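Local coordinates for Alpha/beta hydrolase fold protein (Chitinophaga pinensis, PDB 4PW0) that is probably a serine hydrolase of the alpha/beta hydrolase fold, its natural substrate not established, at residues L55-L60 and F272-E277; L107-L111 and H262-Y266; A136-V142 and E235-N241. All blocks are in the same frame, centred on the assembly; numbering follows the deposited sequence.

Interaction 1 (55-60 with 272-277) and interaction 2 (107-111 with 262-266) touch, their centres 13 Å apart: I56 CD1 lies 3.5 Å from F265 O, and F272 CG lies 3.7 Å from F265 CB, so the aromatic cluster runs on into the helix pair. Interaction 3 (136-142 with 235-241) meets interaction 2 on the side of S110 and H262, probably the nucleophile and base of a Ser-His-Asp triad with D234; of two selenomethionines, M237 has its CE 3.4 Å from S110 OG and M236 its SE 3.5 Å from H262 NE2. Interactions 1 and 3 do not touch, their nearest atoms being about 13 Å apart, yet both reach the second subunit.

Interaction 1 of 3, residues L55-L60 and F272-E277; sequences LITNGL and FVSQTE
V273 and L60 are the two knobs that lock helix 54-61 against helix 269-282. V273 sits among L55, I56, G59 and L60: its CG1 rests on the backbone of G59, 3.9 Å from G59 C, while CG2 lies over the preceding turn, 3.7 Å from L55 O. In return L60 enters the hole formed by F272, V273, T276 and E277, with L60 CD2 3.7 Å from T276 CG2. I56 completes the apolar layer; its CG2, anti to the backbone N, reaches the edge of the F272 ring near the ring plane, 3.7 Å from F272 CE2.

The short axes approach to 9.5 Å and cross at -34°. G59 lets them come this close, since a CB at that position would clash with V273 CG1. Behind the knobs, T276 is tied to its own helix: in the conformer given here, OG1 donates to F272 O at 2.8 Å from above the carbonyl plane and lies over the centre of the F272 ring. F272 O also accepts from T276 N. The chi1 of -60° sets OG1 beside the backbone N and puts the methyl CG2 anti to it, on the L60 side. At the margin two waters each lie within bonding distance of G59 O and E277 OE2, a solvent bridge where the two atoms are themselves 4.3 Å apart.

The pair is plain helix packing beside the central sheet. F272 and T276 lie on I131 of strand 127-133, F272 also on V229 and T276 on F227 of strand 226-231, while S274 and Q275 pack on the second subunit.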
loop_
_atom_site.group_PDB
_atom_site.type_symbol
_atom_site.label_atom_id
_atom_site.label_comp_id
_atom_site.label_asym_id
_atom_site.label_seq_id
_atom_site.Cartn_x
_atom_site.Cartn_y
_atom_site.Cartn_z
ATOM N N LEU A 55 11.112 -16.648 0.929
ATOM C CA LEU A 55 9.868 -16.297 1.600
ATOM C C LEU A 55 8.797 -15.808 0.645
ATOM O O LEU A 55 7.610 -16.049 0.821
ATOM C CB LEU A 55 10.083 -15.237 2.680
ATOM C CG LEU A 55 10.484 -15.702 4.036
ATOM C CD1 LEU A 55 10.625 -14.579 5.022
ATOM C CD2 LEU A 55 9.514 -16.740 4.581
ATOM N N ILE A 56 9.245 -15.090 -0.394
ATOM C CA ILE A 56 8.319 -14.544 -1.344
ATOM C C ILE A 56 7.842 -15.593 -2.330
ATOM O O ILE A 56 6.628 -15.734 -2.580
ATOM C CB ILE A 56 8.962 -13.339 -2.053
ATOM C CG1 ILE A 56 9.230 -12.239 -1.003
ATOM C CG2 ILE A 56 8.036 -12.844 -3.138
ATOM C CD1 ILE A 56 9.917 -10.999 -1.556
ATOM N N THR A 57 8.787 -16.366 -2.863
ATOM C CA THR A 57 8.355 -17.369 -3.827
ATOM C C THR A 57 7.583 -18.519 -3.161
ATOM O O THR A 57 6.587 -18.962 -3.739
ATOM C CB THR A 57 9.525 -17.937 -4.618
ATOM O OG1 THR A 57 10.464 -18.548 -3.733
ATOM C CG2 THR A 57 10.201 -16.871 -5.490
ATOM N N ASN A 58 7.975 -18.912 -1.951
ATOM C CA ASN A 58 7.162 -19.881 -1.221
ATOM C C ASN A 58 5.789 -19.305 -0.862
ATOM O O ASN A 58 4.746 -19.973 -0.997
ATOM C CB ASN A 58 7.878 -20.405 0.021
ATOM C CG ASN A 58 9.031 -21.336 -0.315
ATOM O OD1 ASN A 58 9.005 -21.982 -1.360
ATOM N ND2 ASN A 58 10.038 -21.402 0.523
ATOM N N GLY A 59 5.773 -18.064 -0.372
ATOM C CA GLY A 59 4.524 -17.477 0.014
ATOM C C GLY A 59 3.507 -17.323 -1.112
ATOM O O GLY A 59 2.308 -17.617 -0.966
ATOM N N LEU A 60 3.973 -16.856 -2.274
ATOM C CA LEU A 60 3.081 -16.668 -3.379
ATOM C C LEU A 60 2.711 -17.991 -4.074
ATOM O O LEU A 60 1.627 -18.072 -4.641
ATOM C CB LEU A 60 3.660 -15.667 -4.390
ATOM C CG LEU A 60 3.619 -14.222 -3.854
ATOM C CD1 LEU A 60 4.365 -13.328 -4.849
ATOM C CD2 LEU A 60 2.205 -13.754 -3.612
ATOM N N PHE A 272 4.927 -7.987 1.863
ATOM C CA PHE A 272 4.774 -8.079 0.401
ATOM C C PHE A 272 3.881 -9.246 -0.006
ATOM O O PHE A 272 3.005 -9.095 -0.848
ATOM C CB PHE A 272 6.144 -8.185 -0.266
ATOM C CG PHE A 272 6.060 -8.342 -1.752
ATOM C CD1 PHE A 272 5.793 -7.257 -2.552
ATOM C CD2 PHE A 272 6.199 -9.584 -2.348
ATOM C CE1 PHE A 272 5.694 -7.387 -3.920
ATOM C CE2 PHE A 272 6.077 -9.718 -3.724
ATOM C CZ PHE A 272 5.828 -8.631 -4.521
ATOM N N VAL A 273 4.151 -10.427 0.563
ATOM C CA VAL A 273 3.318 -11.598 0.231
ATOM C C VAL A 273 1.865 -11.352 0.591
ATOM O O VAL A 273 0.957 -11.640 -0.192
ATOM C CB VAL A 273 3.857 -12.858 0.908
ATOM C CG1 VAL A 273 2.852 -13.991 0.798
ATOM C CG2 VAL A 273 5.190 -13.255 0.311
ATOM N N SER A 274 1.620 -10.802 1.790
ATOM C CA SER A 274 0.243 -10.549 2.211
ATOM C C SER A 274 -0.506 -9.629 1.252
ATOM O O SER A 274 -1.644 -9.890 0.820
ATOM C CB SER A 274 0.223 -9.974 3.596
ATOM O OG SER A 274 -1.115 -9.681 3.984
ATOM N N GLN A 275 0.186 -8.570 0.869
ATOM C CA GLN A 275 -0.433 -7.606 -0.051
ATOM C C GLN A 275 -0.650 -8.171 -1.440
ATOM O O GLN A 275 -1.732 -7.952 -2.050
ATOM C CB GLN A 275 0.413 -6.345 -0.120
ATOM C CG GLN A 275 0.420 -5.577 1.158
ATOM C CD GLN A 275 1.073 -4.228 1.005
ATOM O OE1 GLN A 275 1.919 -4.032 0.167
ATOM N NE2 GLN A 275 0.673 -3.295 1.907
ATOM N N THR A 276 0.372 -8.867 -1.951
ATOM C CA THR A 276 0.371 -9.424 -3.307
ATOM C C THR A 276 -0.629 -10.573 -3.462
ATOM O O THR A 276 -1.313 -10.688 -4.494
ATOM C CB THR A 276 1.806 -9.901 -3.702
ATOM O OG1 THR A 276 2.685 -8.791 -3.641
ATOM C CG2 THR A 276 1.828 -10.431 -5.117
ATOM N N GLU A 277 -0.724 -11.414 -2.429
ATOM C CA GLU A 277 -1.671 -12.505 -2.472
ATOM C C GLU A 277 -3.100 -11.979 -2.569
ATOM O O GLU A 277 -3.906 -12.494 -3.374
ATOM C CB GLU A 277 -1.455 -13.385 -1.231
ATOM C CG GLU A 277 -2.422 -14.485 -1.016
ATOM C CD GLU A 277 -1.945 -15.224 0.219
ATOM O OE1 GLU A 277 -1.751 -14.560 1.281
ATOM O OE2 GLU A 277 -1.684 -16.429 0.104
HETATM O O HOH W 1 -0.275 -17.325 -2.097
HETATM O O HOH W 2 1.109 -17.354 1.582
#

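Interaction 2 of 3, residues L107-L111 and H262-Y266; sequences LGFSL and HGSFY
F109 meets F265, Y266 and H262 in a buried aromatic cluster. The closest ring pair is edge-to-face: the CE1-CZ edge of F265 points at the face of F109, with CE1 over the ring centre, centroids 4.5 Å apart and planes at 52°. F265 reaches there with its CG between the backbone N and the carbonyl carbon (chi1 73°). F109 in turn directs its own edge at Y266 in an offset edge-to-face pair, with F109 CE2 4.0 Å from Y266 CE2. The H262 ring is nearly parallel to that of F109 but slid away, so the two barely overlap. H262 O meets the F109 rim in the ring plane, 3.4 Å from F109 CE1. An alanine in place of F109 is likely to leave the F265 edge without the face it points at and H262 O without its aromatic rim.

The polar contacts begin with S110 and H262. S110 stands where strand 104-109 turns into helix 111-122, its phi of 64° giving the strained bend of a nucleophile elbow, consistent with the GxSxG pattern. S110 OG, anti to its own N, lies in the plane of the imidazole at its edge, 3.4 Å from H262 NE2. The other ring nitrogen, ND1, is hydrogen-bonded to D234 OD2, as in a Ser-His-Asp triad, while Y266 OH is bonded to N51 O.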
loop_
_atom_site.group_PDB
_atom_site.type_symbol
_atom_site.label_atom_id
_atom_site.label_comp_id
_atom_site.label_asym_id
_atom_site.label_seq_id
_atom_site.Cartn_x
_atom_site.Cartn_y
_atom_site.Cartn_z
ATOM N N LEU A 107 5.099 -10.613 -12.314
ATOM C CA LEU A 107 5.752 -9.872 -11.217
ATOM C C LEU A 107 7.139 -9.506 -11.727
ATOM O O LEU A 107 7.932 -10.378 -12.069
ATOM C CB LEU A 107 5.861 -10.747 -9.966
ATOM C CG LEU A 107 6.539 -10.132 -8.716
ATOM C CD1 LEU A 107 6.259 -11.050 -7.530
ATOM C CD2 LEU A 107 7.973 -10.026 -8.897
ATOM N N GLY A 108 7.444 -8.215 -11.796
ATOM C CA GLY A 108 8.731 -7.773 -12.281
ATOM C C GLY A 108 9.422 -6.934 -11.207
ATOM O O GLY A 108 8.852 -5.944 -10.739
ATOM N N PHE A 109 10.673 -7.306 -10.899
ATOM C CA PHE A 109 11.498 -6.553 -9.955
ATOM C C PHE A 109 12.637 -5.879 -10.715
ATOM O O PHE A 109 13.383 -6.541 -11.429
ATOM C CB PHE A 109 12.050 -7.532 -8.909
ATOM C CG PHE A 109 13.023 -6.917 -7.895
ATOM C CD1 PHE A 109 12.812 -5.655 -7.382
ATOM C CD2 PHE A 109 14.111 -7.651 -7.426
ATOM C CE1 PHE A 109 13.687 -5.106 -6.457
ATOM C CE2 PHE A 109 14.958 -7.124 -6.473
ATOM C CZ PHE A 109 14.749 -5.838 -5.995
ATOM N N SER A 110 12.758 -4.548 -10.571
ATOM C CA SER A 110 13.890 -3.768 -11.091
ATOM C C SER A 110 13.871 -3.888 -12.645
ATOM O O SER A 110 12.834 -3.566 -13.244
ATOM C CB SER A 110 15.166 -4.220 -10.419
ATOM O OG SER A 110 16.244 -3.443 -10.928
ATOM N N LEU A 111 14.930 -4.383 -13.280
ATOM C CA LEU A 111 14.898 -4.637 -14.716
ATOM C C LEU A 111 13.643 -5.415 -15.135
ATOM O O LEU A 111 12.997 -5.103 -16.146
ATOM C CB LEU A 111 16.145 -5.435 -15.063
ATOM C CG LEU A 111 16.214 -5.970 -16.478
ATOM C CD1 LEU A 111 16.176 -4.856 -17.490
ATOM C CD2 LEU A 111 17.491 -6.793 -16.637
ATOM N N HIS A 262 15.838 0.145 -2.593
ATOM C CA HIS A 262 15.544 -0.581 -3.816
ATOM C C HIS A 262 15.096 -2.025 -3.577
ATOM O O HIS A 262 14.320 -2.558 -4.367
ATOM C CB HIS A 262 16.762 -0.486 -4.716
ATOM C CG HIS A 262 16.629 -1.207 -6.007
ATOM N ND1 HIS A 262 15.677 -0.898 -6.956
ATOM C CD2 HIS A 262 17.328 -2.255 -6.505
ATOM C CE1 HIS A 262 15.813 -1.712 -7.986
ATOM N NE2 HIS A 262 16.778 -2.558 -7.714
ATOM N N GLY A 263 15.569 -2.650 -2.494
ATOM C CA GLY A 263 15.149 -3.968 -2.130
ATOM C C GLY A 263 13.996 -4.037 -1.165
ATOM O O GLY A 263 13.931 -4.928 -0.313
ATOM N N SER A 264 13.036 -3.124 -1.297
ATOM C CA SER A 264 11.899 -3.036 -0.408
ATOM C C SER A 264 11.259 -4.383 -0.018
ATOM O O SER A 264 11.005 -4.662 1.160
ATOM C CB SER A 264 10.815 -2.126 -1.049
ATOM O OG SER A 264 10.317 -2.667 -2.250
ATOM N N PHE A 265 10.944 -5.204 -1.014
ATOM C CA PHE A 265 10.251 -6.460 -0.731
ATOM C C PHE A 265 11.141 -7.497 -0.029
ATOM O O PHE A 265 10.624 -8.364 0.654
ATOM C CB PHE A 265 9.477 -7.031 -1.923
ATOM C CG PHE A 265 10.240 -7.641 -3.063
ATOM C CD1 PHE A 265 11.586 -7.506 -3.285
ATOM C CD2 PHE A 265 9.504 -8.399 -3.987
ATOM C CE1 PHE A 265 12.232 -8.103 -4.375
ATOM C CE2 PHE A 265 10.150 -8.976 -5.069
ATOM C CZ PHE A 265 11.493 -8.854 -5.256
ATOM N N TYR A 266 12.468 -7.374 -0.148
ATOM C CA TYR A 266 13.383 -8.177 0.664
ATOM C C TYR A 266 13.349 -7.726 2.098
ATOM O O TYR A 266 13.539 -8.531 3.030
ATOM C CB TYR A 266 14.791 -8.016 0.180
ATOM C CG TYR A 266 15.200 -8.600 -1.134
ATOM C CD1 TYR A 266 14.849 -9.901 -1.487
ATOM C CD2 TYR A 266 16.122 -7.951 -1.916
ATOM C CE1 TYR A 266 15.381 -10.485 -2.628
ATOM C CE2 TYR A 266 16.636 -8.504 -3.072
ATOM C CZ TYR A 266 16.271 -9.803 -3.415
ATOM O OH TYR A 266 16.835 -10.357 -4.557
#

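Interaction 3 of 3, residues A136-V142 and E235-N241; sequences APQGVKV and EMMDTYN
The 136-142 loop, folded into a type II beta turn from P137 to V140, curls against the irregular chain that leads into helix 240-248, and the backbones come closest at A136 and N241, whose CA atoms are 5.4 Å apart. N241 carries much of the contact. Its CB packs against A136 CB and P137 CD, and its amide lies against V140, with V140 CG1 3.6 Å from N241 ND2. The amide is held in place from its own segment: ND2 donates to M237 O at 2.9 Å with an N-H...O angle of 165°, the acceptor close to the amide plane. Water 3 accepts from both N241 ND2 and V142 N, so the amide nitrogen gives a bond to its own chain and another to the loop through solvent.

V142 is the second centre. With CG1 between the backbone N and the carbonyl carbon (chi1 66°), its two methyls rest on successive carbonyl oxygens: CG1 lies 3.4 Å from M237 O, and CG2 lies 3.5 Å from M236 O. Water 4 donates to V142 O and M236 O, joining the two carbonyls. A136 CB also touches the selenium of M237, deposited as selenomethionine, at 4.2 Å. D238 prepares the following helix, its OD1 accepting from Y240 N at 2.9 Å, a capping bond met from above the carboxylate plane.

The CB bonds of M236 and M237 point away from the loop and both chains reach S110 and H262, though M237 SE still touches A136, so this contact borders the probable active site. The joined segments follow strands 127-133 and 226-231, neighbours in the sheet; A136 O bonds to Q117 and W210, and M236 packs on F146 and L149 of helix 146-154.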
loop_
_atom_site.group_PDB
_atom_site.type_symbol
_atom_site.label_atom_id
_atom_site.label_comp_id
_atom_site.label_asym_id
_atom_site.label_seq_id
_atom_site.Cartn_x
_atom_site.Cartn_y
_atom_site.Cartn_z
ATOM N N ALA A 136 10.493 1.809 -12.537
ATOM C CA ALA A 136 10.287 3.194 -12.967
ATOM C C ALA A 136 9.799 3.126 -14.406
ATOM O O ALA A 136 10.080 2.153 -15.106
ATOM C CB ALA A 136 11.583 4.008 -12.887
ATOM N N PRO A 137 9.093 4.181 -14.834
ATOM C CA PRO A 137 8.724 4.225 -16.258
ATOM C C PRO A 137 9.921 4.529 -17.184
ATOM O O PRO A 137 10.962 5.006 -16.729
ATOM C CB PRO A 137 7.744 5.358 -16.317
ATOM C CG PRO A 137 7.822 6.096 -15.063
ATOM C CD PRO A 137 8.676 5.388 -14.092
ATOM N N GLN A 138 9.712 4.297 -18.470
ATOM C CA GLN A 138 10.668 4.712 -19.475
ATOM C C GLN A 138 10.983 6.206 -19.334
ATOM O O GLN A 138 10.113 7.020 -19.059
ATOM C CB GLN A 138 10.123 4.517 -20.880
ATOM C CG GLN A 138 9.932 3.101 -21.337
ATOM C CD GLN A 138 9.407 3.016 -22.741
ATOM O OE1 GLN A 138 8.502 3.761 -23.107
ATOM N NE2 GLN A 138 9.916 2.094 -23.514
ATOM N N GLY A 139 12.232 6.546 -19.635
ATOM C CA GLY A 139 12.623 7.933 -19.832
ATOM C C GLY A 139 13.097 8.685 -18.618
ATOM O O GLY A 139 13.457 9.856 -18.682
ATOM N N VAL A 140 13.140 8.021 -17.467
ATOM C CA VAL A 140 13.447 8.742 -16.243
ATOM C C VAL A 140 14.910 9.137 -16.146
ATOM O O VAL A 140 15.819 8.341 -16.423
ATOM C CB VAL A 140 13.048 7.911 -15.007
ATOM C CG1 VAL A 140 11.528 7.875 -14.875
ATOM C CG2 VAL A 140 13.659 6.499 -14.981
ATOM N N LYS A 141 15.147 10.373 -15.709
ATOM C CA LYS A 141 16.481 10.936 -15.655
ATOM C C LYS A 141 17.405 10.218 -14.679
ATOM O O LYS A 141 18.616 10.186 -14.861
ATOM C CB LYS A 141 16.391 12.433 -15.315
ATOM C CG LYS A 141 15.499 13.268 -16.223
ATOM C CD LYS A 141 15.853 13.155 -17.701
ATOM C CE LYS A 141 15.170 14.250 -18.503
ATOM N NZ LYS A 141 15.170 13.878 -19.937
ATOM N N VAL A 142 16.855 9.634 -13.620
ATOM C CA VAL A 142 17.703 9.001 -12.609
ATOM C C VAL A 142 18.538 7.875 -13.235
ATOM O O VAL A 142 19.647 7.620 -12.789
ATOM C CB VAL A 142 16.869 8.477 -11.405
ATOM C CG1 VAL A 142 15.944 7.350 -11.817
ATOM C CG2 VAL A 142 17.752 8.052 -10.235
ATOM N N GLU A 235 17.456 4.620 -4.312
ATOM C CA GLU A 235 18.467 5.461 -4.972
ATOM C C GLU A 235 18.605 5.213 -6.477
ATOM O O GLU A 235 18.942 6.119 -7.257
ATOM C CB GLU A 235 19.858 5.243 -4.309
ATOM C CG GLU A 235 20.957 6.120 -4.899
ATOM C CD GLU A 235 22.304 6.157 -4.169
ATOM O OE1 GLU A 235 22.658 5.254 -3.372
ATOM O OE2 GLU A 235 23.042 7.152 -4.440
HETATM N N MSE A 236 18.415 3.956 -6.890
HETATM C CA MSE A 236 18.583 3.573 -8.278
HETATM C C MSE A 236 17.465 4.117 -9.160
HETATM O O MSE A 236 17.710 4.543 -10.286
HETATM C CB MSE A 236 18.618 2.029 -8.330
HETATM C CG MSE A 236 18.804 1.490 -9.738
HETATM SE SE MSE A 236 18.671 -0.458 -9.792
HETATM C CE MSE A 236 20.177 -0.864 -8.647
HETATM N N MSE A 237 16.224 4.021 -8.651
HETATM C CA MSE A 237 15.038 4.258 -9.462
HETATM C C MSE A 237 14.300 5.544 -9.110
HETATM O O MSE A 237 13.454 5.958 -9.915
HETATM C CB MSE A 237 14.054 3.114 -9.261
HETATM C CG MSE A 237 14.579 1.744 -9.666
HETATM SE SE MSE A 237 14.807 1.625 -11.609
HETATM C CE MSE A 237 15.399 -0.216 -11.683
ATOM N N ASP A 238 14.586 6.111 -7.930
ATOM C CA ASP A 238 13.901 7.277 -7.287
ATOM C C ASP A 238 12.492 6.810 -6.846
ATOM O O ASP A 238 11.638 6.521 -7.689
ATOM C CB ASP A 238 13.853 8.508 -8.217
ATOM C CG ASP A 238 13.338 9.758 -7.518
ATOM O OD1 ASP A 238 12.704 9.670 -6.449
ATOM O OD2 ASP A 238 13.645 10.867 -8.034
ATOM N N THR A 239 12.256 6.781 -5.554
ATOM C CA THR A 239 10.959 6.419 -5.042
ATOM C C THR A 239 9.839 7.211 -5.706
ATOM O O THR A 239 8.763 6.660 -5.944
ATOM C CB THR A 239 10.958 6.555 -3.537
ATOM O OG1 THR A 239 11.831 5.545 -3.011
ATOM C CG2 THR A 239 9.561 6.408 -2.931
ATOM N N TYR A 240 10.063 8.497 -5.998
ATOM C CA TYR A 240 8.988 9.287 -6.587
ATOM C C TYR A 240 8.524 8.762 -7.914
ATOM O O TYR A 240 7.359 8.922 -8.299
ATOM C CB TYR A 240 9.423 10.754 -6.716
ATOM C CG TYR A 240 8.273 11.654 -7.077
ATOM C CD1 TYR A 240 7.394 12.077 -6.144
ATOM C CD2 TYR A 240 8.072 11.990 -8.381
ATOM C CE1 TYR A 240 6.312 12.872 -6.481
ATOM C CE2 TYR A 240 6.981 12.772 -8.764
ATOM C CZ TYR A 240 6.122 13.220 -7.797
ATOM O OH TYR A 240 5.027 14.000 -8.118
ATOM N N ASN A 241 9.403 8.068 -8.623
ATOM C CA ASN A 241 8.993 7.451 -9.889
ATOM C C ASN A 241 7.954 6.331 -9.748
ATOM O O ASN A 241 7.259 6.003 -10.724
ATOM C CB ASN A 241 10.185 7.006 -10.707
ATOM C CG ASN A 241 10.899 8.181 -11.310
ATOM O OD1 ASN A 241 10.251 9.161 -11.743
ATOM N ND2 ASN A 241 12.210 8.097 -11.382
HETATM O O HOH W 3 14.082 10.259 -12.499
HETATM O O HOH W 4 20.227 5.146 -11.364
#